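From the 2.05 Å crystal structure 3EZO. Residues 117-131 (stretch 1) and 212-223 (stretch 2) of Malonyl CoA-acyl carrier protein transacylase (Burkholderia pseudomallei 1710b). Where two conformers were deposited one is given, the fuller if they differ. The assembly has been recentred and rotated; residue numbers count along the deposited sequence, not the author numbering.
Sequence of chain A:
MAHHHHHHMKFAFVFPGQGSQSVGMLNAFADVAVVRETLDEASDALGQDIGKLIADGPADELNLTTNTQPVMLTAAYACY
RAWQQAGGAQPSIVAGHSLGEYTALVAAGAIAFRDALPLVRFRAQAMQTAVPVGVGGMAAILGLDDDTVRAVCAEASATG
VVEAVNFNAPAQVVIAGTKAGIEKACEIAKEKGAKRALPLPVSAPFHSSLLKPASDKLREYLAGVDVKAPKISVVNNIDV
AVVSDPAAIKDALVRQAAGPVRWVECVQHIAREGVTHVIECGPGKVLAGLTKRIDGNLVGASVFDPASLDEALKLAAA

Stretch 1 (117-131) LPLVRFRAQAMQTAV
Stretch 2 (212-223) KPASDKLREYLA

The strongest polar link between the two stretches is made by K217, whose NZ donates a hydrogen bond to the backbone O of A126 at 2.6 Å. That carbonyl lies in the last turn of helix 117-128, where the regular pattern of i to i+4 bonding is failing: T129 N reaches A126 O only weakly, at 3.4 Å, so the oxygen has room for another donor. A lysine suits the place because its long chain (chi1 to chi4 m, t, m, t) can run along the partner helix before presenting its charge, and its methylenes pack on the way, CE lying 3.4 Å from A126 CB. The same NZ makes a weak hydrogen bond to T129 OG1, also 3.4 Å. T129, chi1 p, is the first residue to leave helical phi/psi (-113/13), and its OG1 donates in turn to Q125 O at 2.8 Å, folding the hydroxyl back onto the helix end.

Two salt bridges stay within stretch 2, where D216 is held from both directions along the sequence: K212 NZ meets D216 OD2 at 2.6 Å and R219 NH1 meets D216 OD1 at 3.0 Å. Spacings of four and three residues put these side chains on one side of the helix, and none of the three touches stretch 1.

The helix through 117-128 and the helix that begins stretch 2 run nearly antiparallel, at 150°, and their axes approach to 8.2 Å. The first has begun earlier in the chain and is kinked at P118, whose nitrogen cannot donate to the preceding turn. Both have helical phi/psi, mostly near -60/-45, with psi shallower, between -20 and -30, at P118, V120, Q128, P213 and L222. In register, L119 faces Y221, R123 L218, A126 A214 and A130 P213. The CA atoms of A126 and A214 are just 4.8 Å apart, whereas those of L119 and Y221 are separated by 7.7 Å.

Small side chains permit the close end. A126 CB and A214 CB both point toward the other stretch and lie 4.2 Å apart, while A214 CB also sits 3.5 Å from A126 O. Past T129, A130 CB packs against A214 CB at 4.0 Å and against P213 CB at 4.1 Å; the compact proline ring covers this end of the contact.

Where the backbones diverge, larger groups fill the gap. F122 (chi1 t, chi2 85°) and Y221 (chi1 t, chi2 103°) form an offset stack, centroids 4.7 Å apart and planes at 25°, with F122 CG 3.5 Å from Y221 CD1. Two CH-pi contacts accompany the stack: F122 CB lies over the face of the Y221 ring, 4.3 Å from its centroid, and Y221 CB sits off-centre, 4.1 Å from the centroid of the F122 ring. The tyrosine reaches on to P118, its OH 3.6 Å from P118 CB.

Beside the stack, L119 (t, p) points sideways from its CA, but its end swings nearer: CD1 lies 3.6 Å from both Y221 CD2 and L222 CD2, and 4.1 Å from L218 CD2. L218 and L222, both m, t, complete this buried leucine cluster.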

ATOM      1  N   LEU A 117      -6.048   1.633 -13.271  1.00 11.19           N
ATOM      2  CA  LEU A 117      -5.991   3.074 -13.094  1.00 10.14           C
ATOM      3  C   LEU A 117      -7.342   3.649 -12.600  1.00 10.05           C
ATOM      4  O   LEU A 117      -7.387   4.210 -11.510  1.00  9.14           O
ATOM      5  CB  LEU A 117      -5.436   3.738 -14.377  1.00 10.44           C
ATOM      6  CG  LEU A 117      -3.920   3.606 -14.555  1.00 11.68           C
ATOM      7  CD1 LEU A 117      -3.516   3.667 -16.047  1.00  9.27           C
ATOM      8  CD2 LEU A 117      -3.149   4.638 -13.708  1.00 10.42           C
ATOM      9  N   PRO A 118      -8.449   3.472 -13.357  1.00  9.91           N
ATOM     10  CA  PRO A 118      -9.728   3.971 -12.833  1.00 10.34           C
ATOM     11  C   PRO A 118     -10.215   3.181 -11.597  1.00 10.91           C
ATOM     12  O   PRO A 118     -10.980   3.707 -10.790  1.00 11.73           O
ATOM     13  CB  PRO A 118     -10.674   3.836 -14.014  1.00 10.66           C
ATOM     14  CG  PRO A 118     -10.033   2.709 -14.900  1.00 10.67           C
ATOM     15  CD  PRO A 118      -8.570   2.889 -14.706  1.00 10.21           C
ATOM     16  N   LEU A 119      -9.710   1.960 -11.398  1.00 11.36           N
ATOM     17  CA  LEU A 119     -10.105   1.161 -10.244  1.00 10.35           C
ATOM     18  C   LEU A 119      -9.603   1.817  -8.972  1.00  9.72           C
ATOM     19  O   LEU A 119     -10.360   1.953  -8.031  1.00  8.87           O
ATOM     20  CB  LEU A 119      -9.593  -0.286 -10.367  1.00 10.61           C
ATOM     21  CG  LEU A 119      -9.630  -1.260  -9.155  1.00  9.34           C
ATOM     22  CD1 LEU A 119     -11.026  -1.452  -8.507  1.00  9.09           C
ATOM     23  CD2 LEU A 119      -9.031  -2.651  -9.564  1.00  7.10           C
ATOM     24  N   VAL A 120      -8.333   2.231  -8.939  1.00  9.65           N
ATOM     25  CA  VAL A 120      -7.777   2.815  -7.733  1.00  9.34           C
ATOM     26  C   VAL A 120      -8.228   4.251  -7.532  1.00 10.09           C
ATOM     27  O   VAL A 120      -8.345   4.694  -6.394  1.00  9.09           O
ATOM     28  CB  VAL A 120      -6.252   2.668  -7.614  1.00  9.96           C
ATOM     29  CG1 VAL A 120      -5.880   1.210  -7.814  1.00  9.64           C
ATOM     30  CG2 VAL A 120      -5.518   3.604  -8.615  1.00  7.29           C
ATOM     31  N   ARG A 121      -8.516   4.969  -8.615  0.50 10.37           N
ATOM     32  CA  ARG A 121      -9.196   6.277  -8.490  0.50 10.76           C
ATOM     33  C   ARG A 121     -10.539   6.104  -7.787  0.50 10.71           C
ATOM     34  O   ARG A 121     -10.869   6.811  -6.818  0.50 10.60           O
ATOM     35  CB  ARG A 121      -9.418   6.908  -9.854  0.50 10.23           C
ATOM     36  CG  ARG A 121     -10.042   8.278  -9.803  0.50  9.76           C
ATOM     37  CD  ARG A 121     -10.013   8.933 -11.189  0.50  8.68           C
ATOM     38  NE  ARG A 121     -10.798   8.146 -12.154  0.50  9.35           N
ATOM     39  CZ  ARG A 121     -11.026   8.481 -13.423  0.50  6.13           C
ATOM     40  NH1 ARG A 121     -10.544   9.599 -13.940  0.50  3.14           N
ATOM     41  NH2 ARG A 121     -11.743   7.673 -14.175  0.50  7.38           N
ATOM     42  N   PHE A 122     -11.308   5.142  -8.269  1.00 11.24           N
ATOM     43  CA  PHE A 122     -12.584   4.829  -7.637  1.00 11.34           C
ATOM     44  C   PHE A 122     -12.403   4.387  -6.166  1.00 10.79           C
ATOM     45  O   PHE A 122     -13.095   4.875  -5.275  1.00 10.16           O
ATOM     46  CB  PHE A 122     -13.319   3.760  -8.408  1.00 11.38           C
ATOM     47  CG  PHE A 122     -14.646   3.423  -7.795  1.00 14.50           C
ATOM     48  CD1 PHE A 122     -15.777   4.179  -8.104  1.00 19.60           C
ATOM     49  CD2 PHE A 122     -14.756   2.401  -6.831  1.00 16.23           C
ATOM     50  CE1 PHE A 122     -17.015   3.880  -7.540  1.00 20.72           C
ATOM     51  CE2 PHE A 122     -15.982   2.126  -6.242  1.00 17.01           C
ATOM     52  CZ  PHE A 122     -17.104   2.871  -6.592  1.00 18.61           C
ATOM     53  N   ARG A 123     -11.443   3.491  -5.915  1.00 10.88           N
ATOM     54  CA  ARG A 123     -11.155   3.056  -4.558  1.00 10.58           C
ATOM     55  C   ARG A 123     -10.901   4.266  -3.652  1.00 11.00           C
ATOM     56  O   ARG A 123     -11.415   4.341  -2.530  1.00 10.55           O
ATOM     57  CB  ARG A 123      -9.918   2.169  -4.539  1.00 10.61           C
ATOM     58  CG  ARG A 123      -9.457   1.763  -3.138  1.00 10.55           C
ATOM     59  CD  ARG A 123      -8.268   0.777  -3.266  1.00 12.93           C
ATOM     60  NE  ARG A 123      -7.804   0.172  -1.989  1.00  9.97           N
ATOM     61  CZ  ARG A 123      -6.867   0.672  -1.199  1.00 11.56           C
ATOM     62  NH1 ARG A 123      -6.283   1.863  -1.449  1.00 11.65           N
ATOM     63  NH2 ARG A 123      -6.515  -0.001  -0.119  1.00 12.33           N
ATOM     64  N   ALA A 124     -10.077   5.197  -4.124  1.00 11.07           N
ATOM     65  CA  ALA A 124      -9.791   6.421  -3.354  1.00 10.40           C
ATOM     66  C   ALA A 124     -11.072   7.178  -3.034  1.00  9.86           C
ATOM     67  O   ALA A 124     -11.288   7.571  -1.879  1.00 10.48           O
ATOM     68  CB  ALA A 124      -8.779   7.321  -4.078  1.00  9.00           C
ATOM     69  N   GLN A 125     -11.929   7.358  -4.027  1.00 10.32           N
ATOM     70  CA  GLN A 125     -13.213   8.071  -3.854  1.00 11.81           C
ATOM     71  C   GLN A 125     -14.108   7.363  -2.805  1.00 13.18           C
ATOM     72  O   GLN A 125     -14.636   8.017  -1.885  1.00 13.94           O
ATOM     73  CB  GLN A 125     -13.917   8.217  -5.227  1.00 12.72           C
ATOM     74  CG  GLN A 125     -15.490   8.231  -5.237  1.00 16.23           C
ATOM     75  CD  GLN A 125     -16.096   9.465  -4.578  1.00 20.42           C
ATOM     76  OE1 GLN A 125     -15.590  10.603  -4.733  1.00 19.57           O
ATOM     77  NE2 GLN A 125     -17.198   9.254  -3.843  1.00 23.32           N
ATOM     78  N   ALA A 126     -14.237   6.031  -2.949  1.00 11.99           N
ATOM     79  CA  ALA A 126     -14.979   5.198  -2.036  1.00 12.04           C
ATOM     80  C   ALA A 126     -14.509   5.302  -0.592  1.00 12.03           C
ATOM     81  O   ALA A 126     -15.305   5.452   0.307  1.00 11.84           O
ATOM     82  CB  ALA A 126     -14.920   3.705  -2.505  1.00 11.15           C
ATOM     83  N   MET A 127     -13.213   5.138  -0.375  1.00 12.17           N
ATOM     84  CA  MET A 127     -12.640   5.168   0.957  1.00 12.45           C
ATOM     85  C   MET A 127     -12.756   6.568   1.623  1.00 13.95           C
ATOM     86  O   MET A 127     -12.956   6.689   2.850  1.00 13.11           O
ATOM     87  CB  MET A 127     -11.183   4.733   0.909  1.00 11.90           C
ATOM     88  CG  MET A 127     -10.964   3.257   0.432  1.00 10.68           C
ATOM     89  SD  MET A 127      -9.178   2.872   0.423  1.00 14.09           S
ATOM     90  CE  MET A 127      -8.868   2.655   2.152  1.00 11.71           C
ATOM     91  N   GLN A 128     -12.659   7.619   0.810  1.00 13.98           N
ATOM     92  CA  GLN A 128     -12.710   8.978   1.346  1.00 14.82           C
ATOM     93  C   GLN A 128     -14.146   9.389   1.731  1.00 14.34           C
ATOM     94  O   GLN A 128     -14.326  10.257   2.551  1.00 15.69           O
ATOM     95  CB  GLN A 128     -12.070   9.956   0.345  1.00 15.08           C
ATOM     96  CG  GLN A 128     -11.935  11.386   0.841  1.00 20.71           C
ATOM     97  CD  GLN A 128     -11.039  11.496   2.068  1.00 25.11           C
ATOM     98  OE1 GLN A 128     -11.425  12.169   3.038  1.00 28.58           O
ATOM     99  NE2 GLN A 128      -9.871  10.793   2.065  1.00 22.74           N
ATOM    100  N   THR A 129     -15.166   8.795   1.110  1.00 13.81           N
ATOM    101  CA  THR A 129     -16.533   9.172   1.374  1.00 13.49           C
ATOM    102  C   THR A 129     -17.405   8.105   2.086  1.00 13.79           C
ATOM    103  O   THR A 129     -18.643   8.236   2.122  1.00 14.67           O
ATOM    104  CB  THR A 129     -17.164   9.550   0.059  1.00 13.53           C
ATOM    105  OG1 THR A 129     -17.167   8.415  -0.799  1.00 12.07           O
ATOM    106  CG2 THR A 129     -16.357  10.708  -0.596  1.00 13.59           C
ATOM    107  N   ALA A 130     -16.787   7.059   2.633  1.00 13.42           N
ATOM    108  CA  ALA A 130     -17.539   5.980   3.289  1.00 13.54           C
ATOM    109  C   ALA A 130     -18.275   6.505   4.529  1.00 14.51           C
ATOM    110  O   ALA A 130     -19.432   6.148   4.759  1.00 14.90           O
ATOM    111  CB  ALA A 130     -16.641   4.825   3.657  1.00 11.79           C
ATOM    112  N   VAL A 131     -17.618   7.369   5.300  1.00 15.64           N
ATOM    113  CA  VAL A 131     -18.216   7.915   6.509  1.00 16.82           C
ATOM    114  C   VAL A 131     -18.245   9.436   6.440  1.00 17.06           C
ATOM    115  O   VAL A 131     -17.433  10.060   5.723  1.00 16.30           O
ATOM    116  CB  VAL A 131     -17.506   7.441   7.802  1.00 17.45           C
ATOM    117  CG1 VAL A 131     -17.430   5.910   7.837  1.00 18.57           C
ATOM    118  CG2 VAL A 131     -16.153   7.998   7.914  1.00 17.86           C
ATOM    119  N   LYS A 212     -16.837  -0.062   6.038  1.00 12.65           N
ATOM    120  CA  LYS A 212     -17.608  -1.059   5.302  1.00 12.76           C
ATOM    121  C   LYS A 212     -18.285  -0.515   4.031  1.00 12.50           C
ATOM    122  O   LYS A 212     -18.387  -1.244   3.031  1.00 10.98           O
ATOM    123  CB  LYS A 212     -18.686  -1.674   6.191  1.00 14.18           C
ATOM    124  CG  LYS A 212     -19.692  -2.570   5.468  1.00 14.61           C
ATOM    125  CD  LYS A 212     -20.861  -2.940   6.361  1.00 19.09           C
ATOM    126  CE  LYS A 212     -21.958  -3.726   5.639  1.00 19.81           C
ATOM    127  NZ  LYS A 212     -22.683  -3.010   4.588  1.00 17.20           N
ATOM    128  N   PRO A 213     -18.804   0.739   4.075  1.00 13.06           N
ATOM    129  CA  PRO A 213     -19.470   1.221   2.865  1.00 12.60           C
ATOM    130  C   PRO A 213     -18.527   1.319   1.666  1.00 12.08           C
ATOM    131  O   PRO A 213     -18.944   1.077   0.568  1.00 13.15           O
ATOM    132  CB  PRO A 213     -20.028   2.589   3.284  1.00 13.44           C
ATOM    133  CG  PRO A 213     -20.150   2.514   4.829  1.00 13.58           C
ATOM    134  CD  PRO A 213     -19.069   1.602   5.261  1.00 13.17           C
ATOM    135  N   ALA A 214     -17.242   1.559   1.893  1.00 11.42           N
ATOM    136  CA  ALA A 214     -16.271   1.579   0.820  1.00 10.71           C
ATOM    137  C   ALA A 214     -16.134   0.174   0.227  1.00 11.15           C
ATOM    138  O   ALA A 214     -16.085   0.026  -1.002  1.00  9.73           O
ATOM    139  CB  ALA A 214     -14.912   2.113   1.334  1.00 10.07           C
ATOM    140  N   SER A 215     -16.073  -0.839   1.095  1.00 10.33           N
ATOM    141  CA  SER A 215     -16.035  -2.230   0.642  1.00 11.64           C
ATOM    142  C   SER A 215     -17.229  -2.555  -0.241  1.00 11.91           C
ATOM    143  O   SER A 215     -17.092  -3.233  -1.260  1.00 10.33           O
ATOM    144  CB  SER A 215     -15.988  -3.222   1.833  1.00 11.23           C
ATOM    145  OG  SER A 215     -14.746  -3.114   2.484  1.00 11.08           O
ATOM    146  N   ASP A 216     -18.403  -2.058   0.142  1.00 13.44           N
ATOM    147  CA  ASP A 216     -19.600  -2.347  -0.626  1.00 14.43           C
ATOM    148  C   ASP A 216     -19.548  -1.739  -2.027  1.00 14.77           C
ATOM    149  O   ASP A 216     -19.940  -2.380  -2.985  1.00 14.93           O
ATOM    150  CB  ASP A 216     -20.848  -1.854   0.118  1.00 15.26           C
ATOM    151  CG  ASP A 216     -21.103  -2.651   1.392  1.00 18.25           C
ATOM    152  OD1 ASP A 216     -20.752  -3.852   1.394  1.00 19.41           O
ATOM    153  OD2 ASP A 216     -21.611  -2.078   2.377  1.00 20.76           O
ATOM    154  N   LYS A 217     -19.058  -0.511  -2.136  1.00 14.45           N
ATOM    155  CA  LYS A 217     -18.898   0.143  -3.441  1.00 14.81           C
ATOM    156  C   LYS A 217     -17.837  -0.583  -4.287  1.00 13.45           C
ATOM    157  O   LYS A 217     -18.014  -0.778  -5.486  1.00 11.48           O
ATOM    158  CB  LYS A 217     -18.504   1.611  -3.240  1.00 15.80           C
ATOM    159  CG  LYS A 217     -19.614   2.497  -2.677  1.00 18.74           C
ATOM    160  CD  LYS A 217     -19.040   3.929  -2.352  1.00 24.85           C
ATOM    161  CE  LYS A 217     -18.049   3.878  -1.110  1.00 27.75           C
ATOM    162  NZ  LYS A 217     -17.845   5.095  -0.202  1.00 25.52           N
ATOM    163  N   LEU A 218     -16.752  -0.996  -3.639  1.00 12.71           N
ATOM    164  CA  LEU A 218     -15.689  -1.725  -4.324  1.00 13.43           C
ATOM    165  C   LEU A 218     -16.182  -3.035  -4.899  1.00 12.99           C
ATOM    166  O   LEU A 218     -15.788  -3.387  -6.019  1.00 13.13           O
ATOM    167  CB  LEU A 218     -14.447  -1.986  -3.435  1.00 13.39           C
ATOM    168  CG  LEU A 218     -13.409  -0.870  -3.438  1.00 15.84           C
ATOM    169  CD1 LEU A 218     -12.404  -0.980  -2.215  1.00 17.26           C
ATOM    170  CD2 LEU A 218     -12.656  -0.824  -4.808  1.00 13.11           C
ATOM    171  N   ARG A 219     -17.050  -3.728  -4.164  1.00 12.45           N
ATOM    172  CA  ARG A 219     -17.614  -4.992  -4.636  1.00 12.68           C
ATOM    173  C   ARG A 219     -18.414  -4.789  -5.916  1.00 13.30           C
ATOM    174  O   ARG A 219     -18.270  -5.551  -6.878  1.00 12.96           O
ATOM    175  CB  ARG A 219     -18.475  -5.671  -3.560  1.00 11.80           C
ATOM    176  CG  ARG A 219     -18.885  -7.042  -3.973  1.00 12.04           C
ATOM    177  CD  ARG A 219     -19.896  -7.676  -3.004  1.00 14.73           C
ATOM    178  NE  ARG A 219     -19.318  -7.899  -1.661  1.00 14.64           N
ATOM    179  CZ  ARG A 219     -19.539  -7.169  -0.568  1.00 15.99           C
ATOM    180  NH1 ARG A 219     -20.276  -6.064  -0.585  1.00 18.03           N
ATOM    181  NH2 ARG A 219     -18.972  -7.528   0.563  1.00 17.07           N
ATOM    182  N   GLU A 220     -19.250  -3.752  -5.933  1.00 14.38           N
ATOM    183  CA  GLU A 220     -20.012  -3.420  -7.134  1.00 15.96           C
ATOM    184  C   GLU A 220     -19.086  -3.065  -8.286  1.00 14.57           C
ATOM    185  O   GLU A 220     -19.250  -3.554  -9.408  1.00 14.71           O
ATOM    186  CB  GLU A 220     -20.951  -2.232  -6.886  1.00 16.93           C
ATOM    187  CG  GLU A 220     -22.021  -2.528  -5.899  1.00 23.11           C
ATOM    188  CD  GLU A 220     -22.866  -1.294  -5.530  1.00 30.52           C
ATOM    189  OE1 GLU A 220     -22.474  -0.127  -5.851  1.00 29.13           O
ATOM    190  OE2 GLU A 220     -23.938  -1.535  -4.901  1.00 36.38           O
ATOM    191  N   TYR A 221     -18.091  -2.231  -8.011  1.00 13.85           N
ATOM    192  CA  TYR A 221     -17.131  -1.835  -9.067  1.00 13.63           C
ATOM    193  C   TYR A 221     -16.340  -3.035  -9.600  1.00 12.86           C
ATOM    194  O   TYR A 221     -16.238  -3.241 -10.800  1.00 12.84           O
ATOM    195  CB  TYR A 221     -16.172  -0.736  -8.567  1.00 13.43           C
ATOM    196  CG  TYR A 221     -15.319  -0.150  -9.677  1.00 15.78           C
ATOM    197  CD1 TYR A 221     -15.611   1.099 -10.241  1.00 15.22           C
ATOM    198  CD2 TYR A 221     -14.220  -0.844 -10.164  1.00 15.49           C
ATOM    199  CE1 TYR A 221     -14.807   1.614 -11.304  1.00 17.52           C
ATOM    200  CE2 TYR A 221     -13.420  -0.337 -11.189  1.00 17.09           C
ATOM    201  CZ  TYR A 221     -13.715   0.885 -11.749  1.00 16.67           C
ATOM    202  OH  TYR A 221     -12.877   1.343 -12.762  1.00 19.53           O
ATOM    203  N   LEU A 222     -15.790  -3.850  -8.720  1.00 13.11           N
ATOM    204  CA  LEU A 222     -14.993  -5.010  -9.158  1.00 12.72           C
ATOM    205  C   LEU A 222     -15.795  -6.038  -9.920  1.00 13.51           C
ATOM    206  O   LEU A 222     -15.218  -6.796 -10.668  1.00 13.99           O
ATOM    207  CB  LEU A 222     -14.272  -5.661  -7.966  1.00 11.91           C
ATOM    208  CG  LEU A 222     -13.089  -4.821  -7.472  1.00 10.50           C
ATOM    209  CD1 LEU A 222     -12.711  -5.123  -6.058  1.00 10.66           C
ATOM    210  CD2 LEU A 222     -11.885  -4.992  -8.429  1.00  9.23           C
ATOM    211  N   ALA A 223     -17.123  -6.061  -9.751  1.00 14.93           N
ATOM    212  CA  ALA A 223     -17.984  -6.950 -10.534  1.00 16.07           C
ATOM    213  C   ALA A 223     -17.770  -6.795 -12.048  1.00 17.17           C
ATOM    214  O   ALA A 223     -17.910  -7.762 -12.815  1.00 18.60           O
ATOM    215  CB  ALA A 223     -19.473  -6.718 -10.175  1.00 16.58           C
TER